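Long-range contacts in monomethylamine methyltransferase mtmB1 (Methanosarcina barkeri, PDB 1NTH), which transfers the methyl group of monomethylamine to the corrinoid cofactor of its partner protein MtmC, a step in methanogenesis from methylamine: residues 16-27 / 73-84; 143-153 / 378-388. All coordinates share one frame; numbering follows the deposited sequence. Where two conformers were deposited one is given.

Contact 1: 16-27 / 73-84; sequences AKVGEKCTQDDW and CGIYCTDTHRIV
Trp27 and Tyr76 run antiparallel to each other, their ring planes 26° apart and offset so far that they hardly overlap, so the real contact is a CH-pi one: Tyr76 CB sits 3.4 Å from the centroid of the Trp27 five-membered ring, almost on its normal. With CG anti to the backbone N (chi1 -173°), Trp27 reaches across so that its six-membered edge meets the carbonyls of Cys73 and Gly74 in plane, while Ile83 CD1 comes obliquely to Trp27 CZ3 at 3.5 Å. Trp27 NE1 is held by Glu235 O. At the far end of the tyrosine, Tyr76 OH donates to Cys22 O at 2.7 Å. The same oxygen accepts from His81 ND1, lying in the plane of the imidazole; Cys22 SG approaches the Tyr76 ring obliquely. Arg82 is extended from CG to NE along residues 16-19, and Arg82 NH1 gives a 2.7 Å bond to Gly19 O, in the carbonyl plane, while Lys17 O lies over one guanidinium face. Beside it Thr80 OG1 donates to Ala16 O. Cys22 N to His81 O (2.9 Å) joins the backbones. This is a short, weakly bonded antiparallel strand, 20-21, edging the hairpin of 75-77 and 82-84, whose His81 and Arg82 opposite Cys77 make a G1 beta bulge.

Contact 2: 143-153 / 378-388; sequences VHMSYALEKEV and TTGMEARMMGE
Thr378 meets Tyr147 first: Tyr147 OH lies 3.4 Å from Thr378 CB, and a water sits between Tyr147 OH, 2.6 Å away, and Glu382 OE1. Thr379, the N-cap of helix 380-393, forms a capping box with Glu382, whose carboxylate takes both the backbone N and the OG1 of Thr379. Gly380 follows, and here the backbones come close. Its N donates to Ser146 OG, which in turn donates to Val143 O, while Gly380 CA rests over one face of the Tyr147 ring, 3.7 Å from the centroid. A side chain at Gly380 would run into Ser146 O. One turn on, Ala383 CB fits between Tyr147 CD2, at the ring edge, and Val153 CG2.

The Arg384 side chain leaves the helix with chi1 at -180° and bends at chi3, which swings NE and NH2 side-on to Glu150: Arg384 NE reaches Glu150 OE1 at 2.8 Å from above the carboxylate plane, and Arg384 NH2 reaches the syn lone pair of Glu150 OE2 at 2.9 Å. The two planes stand 41° apart. Met381 SD lies 3.4 Å over one guanidinium face, and Phe3 and Arg4 of a second subunit offer backbone oxygens to NH1 and NH2. A methionine in its place would probably leave the buried Glu150 carboxylate without its counter-charge and those two carbonyls without their donors.

Gly387 leaves room for Glu152, whose OE1 is salt-bridged to Lys123 and OE2 to Arg391. Glu388 crosses Glu152 at about a right angle, its OE1 hydrogen-bonded to Tyr444 OH and its OE2 paired with Arg448 and Arg391. The carboxylates of Glu150, Glu152 and Glu388 are thus matched by basic groups, which probably keeps them ionised, and Arg384 ties this internal pairing to the subunit interface.

How the contacts relate
Contact 1 closes before contact 2 opens along the chain, and the two lie on opposite sides of its centre, their own centres 41 Å apart and nearest atoms about 27 Å apart. They share no sheet or helix. Contact 1 belongs to a small four-stranded mixed sheet on the flank of the TIM barrel; its first segment runs from helix 9-18 through edge strand 20-21 into helix 24-42. Contact 2 joins helix 140-148, between the paired parallel strands 125-128 and 155-156, to helix 380-393, which follows strand 363-366 of the same sheet. No other chain touches contact 1, whereas contact 2 meets two further subunits, so only the latter takes part in building the dimer of trimers.

Contact 1: 16-27 / 73-84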
loop_
_atom_site.group_PDB
_atom_site.type_symbol
_atom_site.label_atom_id
_atom_site.label_comp_id
_atom_site.label_asym_id
_atom_site.label_seq_id
_atom_site.Cartn_x
_atom_site.Cartn_y
_atom_site.Cartn_z
ATOM N N ALA A 16 -13.249 -27.185 -25.746
ATOM C CA ALA A 16 -14.552 -26.715 -26.203
ATOM C C ALA A 16 -14.557 -26.399 -27.696
ATOM O O ALA A 16 -15.616 -26.375 -28.330
ATOM C CB ALA A 16 -14.965 -25.480 -25.417
ATOM N N LYS A 17 -13.379 -26.155 -28.258
ATOM C CA LYS A 17 -13.280 -25.828 -29.676
ATOM C C LYS A 17 -13.236 -27.064 -30.571
ATOM O O LYS A 17 -13.594 -26.991 -31.748
ATOM C CB LYS A 17 -12.034 -24.975 -29.937
ATOM C CG LYS A 17 -12.006 -23.649 -29.187
ATOM C CD LYS A 17 -13.052 -22.672 -29.708
ATOM C CE LYS A 17 -12.692 -22.161 -31.096
ATOM N NZ LYS A 17 -11.388 -21.430 -31.099
ATOM N N VAL A 18 -12.813 -28.196 -30.018
ATOM C CA VAL A 18 -12.706 -29.422 -30.804
ATOM C C VAL A 18 -13.486 -30.611 -30.250
ATOM O O VAL A 18 -13.367 -31.727 -30.760
ATOM C CB VAL A 18 -11.231 -29.843 -30.953
ATOM C CG1 VAL A 18 -10.438 -28.727 -31.619
ATOM C CG2 VAL A 18 -10.640 -30.174 -29.587
ATOM N N GLY A 19 -14.279 -30.373 -29.210
ATOM C CA GLY A 19 -15.048 -31.448 -28.612
ATOM C C GLY A 19 -16.140 -31.989 -29.514
ATOM O O GLY A 19 -16.366 -31.476 -30.611
ATOM N N GLU A 20 -16.821 -33.030 -29.046
ATOM C CA GLU A 20 -17.905 -33.653 -29.800
ATOM C C GLU A 20 -19.020 -32.641 -30.058
ATOM O O GLU A 20 -19.516 -32.008 -29.124
ATOM C CB GLU A 20 -18.470 -34.835 -29.009
ATOM C CG GLU A 20 -19.425 -35.718 -29.793
ATOM C CD GLU A 20 -20.146 -36.725 -28.912
ATOM O OE1 GLU A 20 -19.523 -37.250 -27.966
ATOM O OE2 GLU A 20 -21.337 -36.999 -29.173
ATOM N N LYS A 21 -19.410 -32.487 -31.322
ATOM C CA LYS A 21 -20.478 -31.557 -31.678
ATOM C C LYS A 21 -21.783 -32.135 -31.144
ATOM O O LYS A 21 -21.989 -33.349 -31.172
ATOM C CB LYS A 21 -20.568 -31.391 -33.196
ATOM C CG LYS A 21 -20.677 -29.941 -33.651
ATOM C CD LYS A 21 -22.033 -29.366 -33.297
ATOM C CE LYS A 21 -22.215 -27.953 -33.813
ATOM N NZ LYS A 21 -23.611 -27.515 -33.541
ATOM N N CYS A 22 -22.671 -31.265 -30.681
ATOM C CA CYS A 22 -23.927 -31.712 -30.102
ATOM C C CYS A 22 -24.895 -30.532 -29.997
ATOM O O CYS A 22 -24.480 -29.421 -29.677
ATOM C CB CYS A 22 -23.611 -32.301 -28.718
ATOM S SG CYS A 22 -24.975 -32.606 -27.597
ATOM N N THR A 23 -26.176 -30.756 -30.287
ATOM C CA THR A 23 -27.151 -29.672 -30.186
ATOM C C THR A 23 -27.517 -29.530 -28.716
ATOM O O THR A 23 -27.343 -30.469 -27.939
ATOM C CB THR A 23 -28.439 -29.961 -30.989
ATOM O OG1 THR A 23 -29.169 -31.021 -30.362
ATOM C CG2 THR A 23 -28.098 -30.356 -32.419
ATOM N N GLN A 24 -28.026 -28.368 -28.327
ATOM C CA GLN A 24 -28.384 -28.163 -26.933
ATOM C C GLN A 24 -29.556 -29.057 -26.536
ATOM O O GLN A 24 -29.675 -29.454 -25.378
ATOM C CB GLN A 24 -28.706 -26.689 -26.658
ATOM C CG GLN A 24 -28.741 -26.362 -25.166
ATOM C CD GLN A 24 -28.580 -24.880 -24.864
ATOM O OE1 GLN A 24 -28.582 -24.473 -23.702
ATOM N NE2 GLN A 24 -28.438 -24.070 -25.907
ATOM N N ASP A 25 -30.419 -29.380 -27.495
ATOM C CA ASP A 25 -31.549 -30.257 -27.205
ATOM C C ASP A 25 -31.052 -31.676 -26.961
ATOM O O ASP A 25 -31.596 -32.392 -26.116
ATOM C CB ASP A 25 -32.557 -30.248 -28.359
ATOM C CG ASP A 25 -33.573 -29.128 -28.238
ATOM O OD1 ASP A 25 -33.452 -28.311 -27.302
ATOM O OD2 ASP A 25 -34.497 -29.064 -29.079
ATOM N N ASP A 26 -30.026 -32.091 -27.702
ATOM C CA ASP A 26 -29.474 -33.431 -27.513
ATOM C C ASP A 26 -28.912 -33.527 -26.103
ATOM O O ASP A 26 -28.944 -34.586 -25.480
ATOM C CB ASP A 26 -28.345 -33.726 -28.506
ATOM C CG ASP A 26 -28.846 -33.959 -29.923
ATOM O OD1 ASP A 26 -29.940 -34.539 -30.094
ATOM O OD2 ASP A 26 -28.123 -33.573 -30.867
ATOM N N TRP A 27 -28.394 -32.410 -25.607
ATOM C CA TRP A 27 -27.819 -32.379 -24.271
ATOM C C TRP A 27 -28.894 -32.340 -23.191
ATOM O O TRP A 27 -28.910 -33.188 -22.296
ATOM C CB TRP A 27 -26.893 -31.162 -24.131
ATOM C CG TRP A 27 -26.109 -31.133 -22.843
ATOM C CD1 TRP A 27 -26.363 -30.365 -21.739
ATOM C CD2 TRP A 27 -24.932 -31.892 -22.543
ATOM N NE1 TRP A 27 -25.410 -30.599 -20.771
ATOM C CE2 TRP A 27 -24.522 -31.530 -21.239
ATOM C CE3 TRP A 27 -24.182 -32.842 -23.249
ATOM C CZ2 TRP A 27 -23.392 -32.087 -20.627
ATOM C CZ3 TRP A 27 -23.058 -33.398 -22.641
ATOM C CH2 TRP A 27 -22.675 -33.015 -21.340
ATOM N N CYS A 73 -20.557 -37.675 -18.834
ATOM C CA CYS A 73 -21.230 -36.658 -19.637
ATOM C C CYS A 73 -20.311 -35.549 -20.111
ATOM O O CYS A 73 -20.258 -35.234 -21.300
ATOM C CB CYS A 73 -22.370 -36.016 -18.848
ATOM S SG CYS A 73 -23.753 -37.109 -18.517
ATOM N N GLY A 74 -19.594 -34.955 -19.166
ATOM C CA GLY A 74 -18.721 -33.850 -19.498
ATOM C C GLY A 74 -19.519 -32.569 -19.342
ATOM O O GLY A 74 -20.571 -32.560 -18.692
ATOM N N ILE A 75 -19.034 -31.494 -19.953
ATOM C CA ILE A 75 -19.692 -30.198 -19.873
ATOM C C ILE A 75 -19.990 -29.654 -21.267
ATOM O O ILE A 75 -19.122 -29.638 -22.137
ATOM C CB ILE A 75 -18.798 -29.174 -19.126
ATOM C CG1 ILE A 75 -18.501 -29.674 -17.707
ATOM C CG2 ILE A 75 -19.473 -27.814 -19.097
ATOM C CD1 ILE A 75 -19.722 -29.779 -16.808
ATOM N N TYR A 76 -21.221 -29.197 -21.465
ATOM C CA TYR A 76 -21.637 -28.648 -22.748
ATOM C C TYR A 76 -21.296 -27.160 -22.822
ATOM O O TYR A 76 -21.641 -26.396 -21.919
ATOM C CB TYR A 76 -23.150 -28.819 -22.921
ATOM C CG TYR A 76 -23.665 -28.416 -24.286
ATOM C CD1 TYR A 76 -23.467 -29.239 -25.394
ATOM C CD2 TYR A 76 -24.335 -27.209 -24.473
ATOM C CE1 TYR A 76 -23.924 -28.870 -26.657
ATOM C CE2 TYR A 76 -24.797 -26.828 -25.736
ATOM C CZ TYR A 76 -24.586 -27.666 -26.820
ATOM O OH TYR A 76 -25.044 -27.305 -28.070
ATOM N N CYS A 77 -20.622 -26.754 -23.893
ATOM C CA CYS A 77 -20.281 -25.346 -24.088
ATOM C C CYS A 77 -21.308 -24.762 -25.054
ATOM O O CYS A 77 -21.369 -25.159 -26.218
ATOM C CB CYS A 77 -18.876 -25.196 -24.670
ATOM S SG CYS A 77 -18.408 -23.459 -24.954
ATOM N N THR A 78 -22.107 -23.820 -24.568
ATOM C CA THR A 78 -23.157 -23.207 -25.378
ATOM C C THR A 78 -22.691 -22.415 -26.594
ATOM O O THR A 78 -23.402 -22.344 -27.599
ATOM C CB THR A 78 -24.045 -22.282 -24.524
ATOM O OG1 THR A 78 -23.234 -21.271 -23.913
ATOM C CG2 THR A 78 -24.766 -23.077 -23.447
ATOM N N ASP A 79 -21.506 -21.824 -26.521
ATOM C CA ASP A 79 -21.008 -21.029 -27.637
ATOM C C ASP A 79 -20.438 -21.843 -28.790
ATOM O O ASP A 79 -20.573 -21.454 -29.950
ATOM C CB ASP A 79 -19.964 -20.031 -27.136
ATOM C CG ASP A 79 -20.555 -19.017 -26.179
ATOM O OD1 ASP A 79 -21.411 -18.218 -26.614
ATOM O OD2 ASP A 79 -20.176 -19.026 -24.992
ATOM N N THR A 80 -19.811 -22.971 -28.480
ATOM C CA THR A 80 -19.220 -23.815 -29.512
ATOM C C THR A 80 -20.098 -25.012 -29.857
ATOM O O THR A 80 -19.851 -25.703 -30.847
ATOM C CB THR A 80 -17.846 -24.349 -29.075
ATOM O OG1 THR A 80 -18.011 -25.219 -27.947
ATOM C CG2 THR A 80 -16.924 -23.199 -28.696
ATOM N N HIS A 81 -21.118 -25.250 -29.038
ATOM C CA HIS A 81 -22.024 -26.376 -29.243
ATOM C C HIS A 81 -21.253 -27.689 -29.248
ATOM O O HIS A 81 -21.583 -28.617 -29.990
ATOM C CB HIS A 81 -22.787 -26.204 -30.559
ATOM C CG HIS A 81 -23.620 -24.964 -30.605
ATOM N ND1 HIS A 81 -24.763 -24.808 -29.852
ATOM C CD2 HIS A 81 -23.448 -23.799 -31.274
ATOM C CE1 HIS A 81 -25.261 -23.600 -30.055
ATOM N NE2 HIS A 81 -24.482 -22.969 -30.913
ATOM N N ARG A 82 -20.218 -27.757 -28.416
ATOM C CA ARG A 82 -19.395 -28.954 -28.301
ATOM C C ARG A 82 -19.285 -29.358 -26.834
ATOM O O ARG A 82 -19.526 -28.548 -25.933
ATOM C CB ARG A 82 -18.003 -28.712 -28.890
ATOM C CG ARG A 82 -17.995 -28.571 -30.410
ATOM C CD ARG A 82 -16.649 -28.075 -30.905
ATOM N NE ARG A 82 -16.621 -27.869 -32.353
ATOM C CZ ARG A 82 -16.292 -28.800 -33.244
ATOM N NH1 ARG A 82 -15.956 -30.020 -32.846
ATOM N NH2 ARG A 82 -16.289 -28.506 -34.537
ATOM N N ILE A 83 -18.917 -30.613 -26.609
ATOM C CA ILE A 83 -18.798 -31.160 -25.263
ATOM C C ILE A 83 -17.352 -31.302 -24.802
ATOM O O ILE A 83 -16.504 -31.814 -25.531
ATOM C CB ILE A 83 -19.462 -32.555 -25.189
ATOM C CG1 ILE A 83 -20.934 -32.448 -25.593
ATOM C CG2 ILE A 83 -19.325 -33.127 -23.785
ATOM C CD1 ILE A 83 -21.601 -33.787 -25.850
ATOM N N VAL A 84 -17.078 -30.842 -23.584
ATOM C CA VAL A 84 -15.744 -30.956 -23.010
ATOM C C VAL A 84 -15.736 -32.152 -22.066
ATOM O O VAL A 84 -16.568 -32.245 -21.163
ATOM C CB VAL A 84 -15.352 -29.691 -22.216
ATOM C CG1 VAL A 84 -14.041 -29.928 -21.475
ATOM C CG2 VAL A 84 -15.217 -28.507 -23.165
HETATM O O HOH W 1 -16.135 -34.336 -26.496
#

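Contact 2: 143-153 / 378-388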
loop_
_atom_site.group_PDB
_atom_site.type_symbol
_atom_site.label_atom_id
_atom_site.label_comp_id
_atom_site.label_asym_id
_atom_site.label_seq_id
_atom_site.Cartn_x
_atom_site.Cartn_y
_atom_site.Cartn_z
ATOM N N VAL A 143 -30.407 0.151 1.960
ATOM C CA VAL A 143 -30.796 -1.252 1.929
ATOM C C VAL A 143 -29.648 -2.159 2.359
ATOM O O VAL A 143 -29.834 -3.066 3.168
ATOM C CB VAL A 143 -31.271 -1.673 0.521
ATOM C CG1 VAL A 143 -31.390 -3.186 0.438
ATOM C CG2 VAL A 143 -32.625 -1.030 0.225
ATOM N N HIS A 144 -28.456 -1.923 1.826
ATOM C CA HIS A 144 -27.340 -2.771 2.212
ATOM C C HIS A 144 -26.927 -2.514 3.652
ATOM O O HIS A 144 -26.469 -3.424 4.345
ATOM C CB HIS A 144 -26.166 -2.591 1.252
ATOM C CG HIS A 144 -26.411 -3.193 -0.096
ATOM N ND1 HIS A 144 -27.101 -2.534 -1.091
ATOM C CD2 HIS A 144 -26.126 -4.423 -0.585
ATOM C CE1 HIS A 144 -27.231 -3.334 -2.136
ATOM N NE2 HIS A 144 -26.649 -4.485 -1.855
ATOM N N MET A 145 -27.107 -1.281 4.114
ATOM C CA MET A 145 -26.768 -0.958 5.493
ATOM C C MET A 145 -27.636 -1.779 6.440
ATOM O O MET A 145 -27.211 -2.113 7.544
ATOM C CB MET A 145 -26.947 0.540 5.765
ATOM C CG MET A 145 -26.039 1.059 6.873
ATOM S SD MET A 145 -26.277 2.802 7.277
ATOM C CE MET A 145 -26.032 3.577 5.682
ATOM N N SER A 146 -28.855 -2.102 6.017
ATOM C CA SER A 146 -29.750 -2.870 6.876
ATOM C C SER A 146 -29.190 -4.254 7.189
ATOM O O SER A 146 -29.625 -4.900 8.141
ATOM C CB SER A 146 -31.153 -2.987 6.259
ATOM O OG SER A 146 -31.208 -3.944 5.215
ATOM N N TYR A 147 -28.228 -4.711 6.392
ATOM C CA TYR A 147 -27.607 -6.006 6.638
ATOM C C TYR A 147 -26.343 -5.820 7.464
ATOM O O TYR A 147 -26.097 -6.574 8.407
ATOM C CB TYR A 147 -27.251 -6.711 5.327
ATOM C CG TYR A 147 -28.453 -7.040 4.480
ATOM C CD1 TYR A 147 -28.990 -6.097 3.608
ATOM C CD2 TYR A 147 -29.060 -8.295 4.557
ATOM C CE1 TYR A 147 -30.103 -6.393 2.828
ATOM C CE2 TYR A 147 -30.176 -8.601 3.783
ATOM C CZ TYR A 147 -30.689 -7.647 2.920
ATOM O OH TYR A 147 -31.770 -7.948 2.124
ATOM N N ALA A 148 -25.553 -4.805 7.117
ATOM C CA ALA A 148 -24.310 -4.539 7.840
ATOM C C ALA A 148 -24.583 -4.180 9.295
ATOM O O ALA A 148 -23.764 -4.454 10.166
ATOM C CB ALA A 148 -23.535 -3.413 7.162
ATOM N N LEU A 149 -25.738 -3.571 9.553
ATOM C CA LEU A 149 -26.106 -3.188 10.915
ATOM C C LEU A 149 -26.490 -4.387 11.783
ATOM O O LEU A 149 -26.581 -4.268 13.004
ATOM C CB LEU A 149 -27.261 -2.179 10.883
ATOM C CG LEU A 149 -26.896 -0.769 10.409
ATOM C CD1 LEU A 149 -28.160 0.045 10.164
ATOM C CD2 LEU A 149 -26.005 -0.094 11.450
ATOM N N GLU A 150 -26.720 -5.535 11.152
ATOM C CA GLU A 150 -27.081 -6.751 11.880
ATOM C C GLU A 150 -25.822 -7.505 12.301
ATOM O O GLU A 150 -25.030 -7.911 11.452
ATOM C CB GLU A 150 -27.933 -7.670 10.995
ATOM C CG GLU A 150 -29.323 -7.151 10.657
ATOM C CD GLU A 150 -30.215 -7.030 11.880
ATOM O OE1 GLU A 150 -30.059 -7.849 12.811
ATOM O OE2 GLU A 150 -31.083 -6.129 11.903
ATOM N N LYS A 151 -25.629 -7.701 13.602
ATOM C CA LYS A 151 -24.453 -8.435 14.069
ATOM C C LYS A 151 -24.462 -9.882 13.583
ATOM O O LYS A 151 -23.420 -10.539 13.541
ATOM C CB LYS A 151 -24.364 -8.404 15.597
ATOM C CG LYS A 151 -23.833 -7.089 16.137
ATOM C CD LYS A 151 -23.488 -7.187 17.610
ATOM C CE LYS A 151 -22.747 -5.938 18.072
ATOM N NZ LYS A 151 -22.313 -6.049 19.490
ATOM N N GLU A 152 -25.642 -10.379 13.222
ATOM C CA GLU A 152 -25.786 -11.744 12.719
ATOM C C GLU A 152 -25.071 -11.923 11.382
ATOM O O GLU A 152 -24.618 -13.019 11.054
ATOM C CB GLU A 152 -27.266 -12.085 12.512
ATOM C CG GLU A 152 -28.051 -12.441 13.765
ATOM C CD GLU A 152 -27.587 -13.736 14.404
ATOM O OE1 GLU A 152 -27.179 -14.662 13.668
ATOM O OE2 GLU A 152 -27.647 -13.836 15.648
ATOM N N VAL A 153 -24.981 -10.842 10.612
ATOM C CA VAL A 153 -24.362 -10.887 9.289
ATOM C C VAL A 153 -22.838 -10.731 9.326
ATOM O O VAL A 153 -22.309 -9.823 9.971
ATOM C CB VAL A 153 -24.992 -9.802 8.377
ATOM C CG1 VAL A 153 -24.371 -9.840 6.987
ATOM C CG2 VAL A 153 -26.502 -10.029 8.276
ATOM N N THR A 378 -36.332 -6.866 -0.184
ATOM C CA THR A 378 -35.333 -7.629 0.559
ATOM C C THR A 378 -34.841 -6.720 1.680
ATOM O O THR A 378 -34.560 -5.544 1.444
ATOM C CB THR A 378 -34.100 -8.012 -0.306
ATOM O OG1 THR A 378 -33.470 -6.822 -0.798
ATOM C CG2 THR A 378 -34.506 -8.891 -1.477
ATOM N N THR A 379 -34.755 -7.244 2.899
ATOM C CA THR A 379 -34.263 -6.441 4.019
ATOM C C THR A 379 -33.413 -7.284 4.961
ATOM O O THR A 379 -33.483 -8.514 4.950
ATOM C CB THR A 379 -35.406 -5.826 4.857
ATOM O OG1 THR A 379 -35.875 -6.795 5.802
ATOM C CG2 THR A 379 -36.558 -5.380 3.965
ATOM N N GLY A 380 -32.622 -6.606 5.786
ATOM C CA GLY A 380 -31.759 -7.290 6.732
ATOM C C GLY A 380 -32.475 -8.172 7.737
ATOM O O GLY A 380 -31.864 -9.066 8.315
ATOM N N MET A 381 -33.765 -7.933 7.959
ATOM C CA MET A 381 -34.520 -8.748 8.910
ATOM C C MET A 381 -34.537 -10.220 8.511
ATOM O O MET A 381 -34.472 -11.095 9.370
ATOM C CB MET A 381 -35.960 -8.240 9.038
ATOM C CG MET A 381 -36.109 -6.988 9.890
ATOM S SD MET A 381 -35.736 -7.266 11.644
ATOM C CE MET A 381 -37.367 -7.712 12.275
ATOM N N GLU A 382 -34.626 -10.497 7.214
ATOM C CA GLU A 382 -34.639 -11.882 6.760
ATOM C C GLU A 382 -33.288 -12.546 7.032
ATOM O O GLU A 382 -33.227 -13.729 7.371
ATOM C CB GLU A 382 -34.982 -11.959 5.267
ATOM C CG GLU A 382 -36.368 -11.411 4.925
ATOM C CD GLU A 382 -36.313 -10.028 4.299
ATOM O OE1 GLU A 382 -35.779 -9.906 3.174
ATOM O OE2 GLU A 382 -36.798 -9.063 4.931
ATOM N N ALA A 383 -32.211 -11.782 6.884
ATOM C CA ALA A 383 -30.873 -12.305 7.138
ATOM C C ALA A 383 -30.682 -12.535 8.635
ATOM O O ALA A 383 -29.963 -13.447 9.046
ATOM C CB ALA A 383 -29.816 -11.330 6.615
ATOM N N ARG A 384 -31.316 -11.702 9.456
ATOM C CA ARG A 384 -31.204 -11.866 10.898
ATOM C C ARG A 384 -31.808 -13.215 11.295
ATOM O O ARG A 384 -31.235 -13.949 12.097
ATOM C CB ARG A 384 -31.942 -10.744 11.640
ATOM C CG ARG A 384 -31.848 -10.871 13.157
ATOM C CD ARG A 384 -32.871 -10.002 13.871
ATOM N NE ARG A 384 -32.653 -8.576 13.650
ATOM C CZ ARG A 384 -33.398 -7.618 14.192
ATOM N NH1 ARG A 384 -34.411 -7.940 14.990
ATOM N NH2 ARG A 384 -33.135 -6.343 13.940
ATOM N N MET A 385 -32.969 -13.539 10.728
ATOM C CA MET A 385 -33.618 -14.805 11.044
ATOM C C MET A 385 -32.753 -15.961 10.558
ATOM O O MET A 385 -32.578 -16.959 11.260
ATOM C CB MET A 385 -34.999 -14.879 10.392
ATOM C CG MET A 385 -35.787 -16.135 10.763
ATOM S SD MET A 385 -36.148 -16.254 12.541
ATOM C CE MET A 385 -37.632 -15.262 12.638
ATOM N N MET A 386 -32.211 -15.819 9.351
ATOM C CA MET A 386 -31.355 -16.846 8.770
ATOM C C MET A 386 -30.204 -17.138 9.734
ATOM O O MET A 386 -29.870 -18.296 9.988
ATOM C CB MET A 386 -30.822 -16.364 7.412
ATOM C CG MET A 386 -29.937 -17.356 6.671
ATOM S SD MET A 386 -29.451 -16.752 5.027
ATOM C CE MET A 386 -28.204 -15.533 5.458
ATOM N N GLY A 387 -29.622 -16.077 10.289
ATOM C CA GLY A 387 -28.517 -16.233 11.218
ATOM C C GLY A 387 -28.897 -16.813 12.569
ATOM O O GLY A 387 -28.196 -17.678 13.092
ATOM N N GLU A 388 -30.000 -16.343 13.148
ATOM C CA GLU A 388 -30.433 -16.854 14.449
ATOM C C GLU A 388 -30.784 -18.333 14.367
ATOM O O GLU A 388 -30.476 -19.111 15.271
ATOM C CB GLU A 388 -31.645 -16.075 14.965
ATOM C CG GLU A 388 -31.308 -14.707 15.526
ATOM C CD GLU A 388 -32.206 -14.326 16.688
ATOM O OE1 GLU A 388 -33.359 -13.908 16.450
ATOM O OE2 GLU A 388 -31.755 -14.463 17.847
HETATM O O HOH W 2 -32.865 -10.301 2.562
#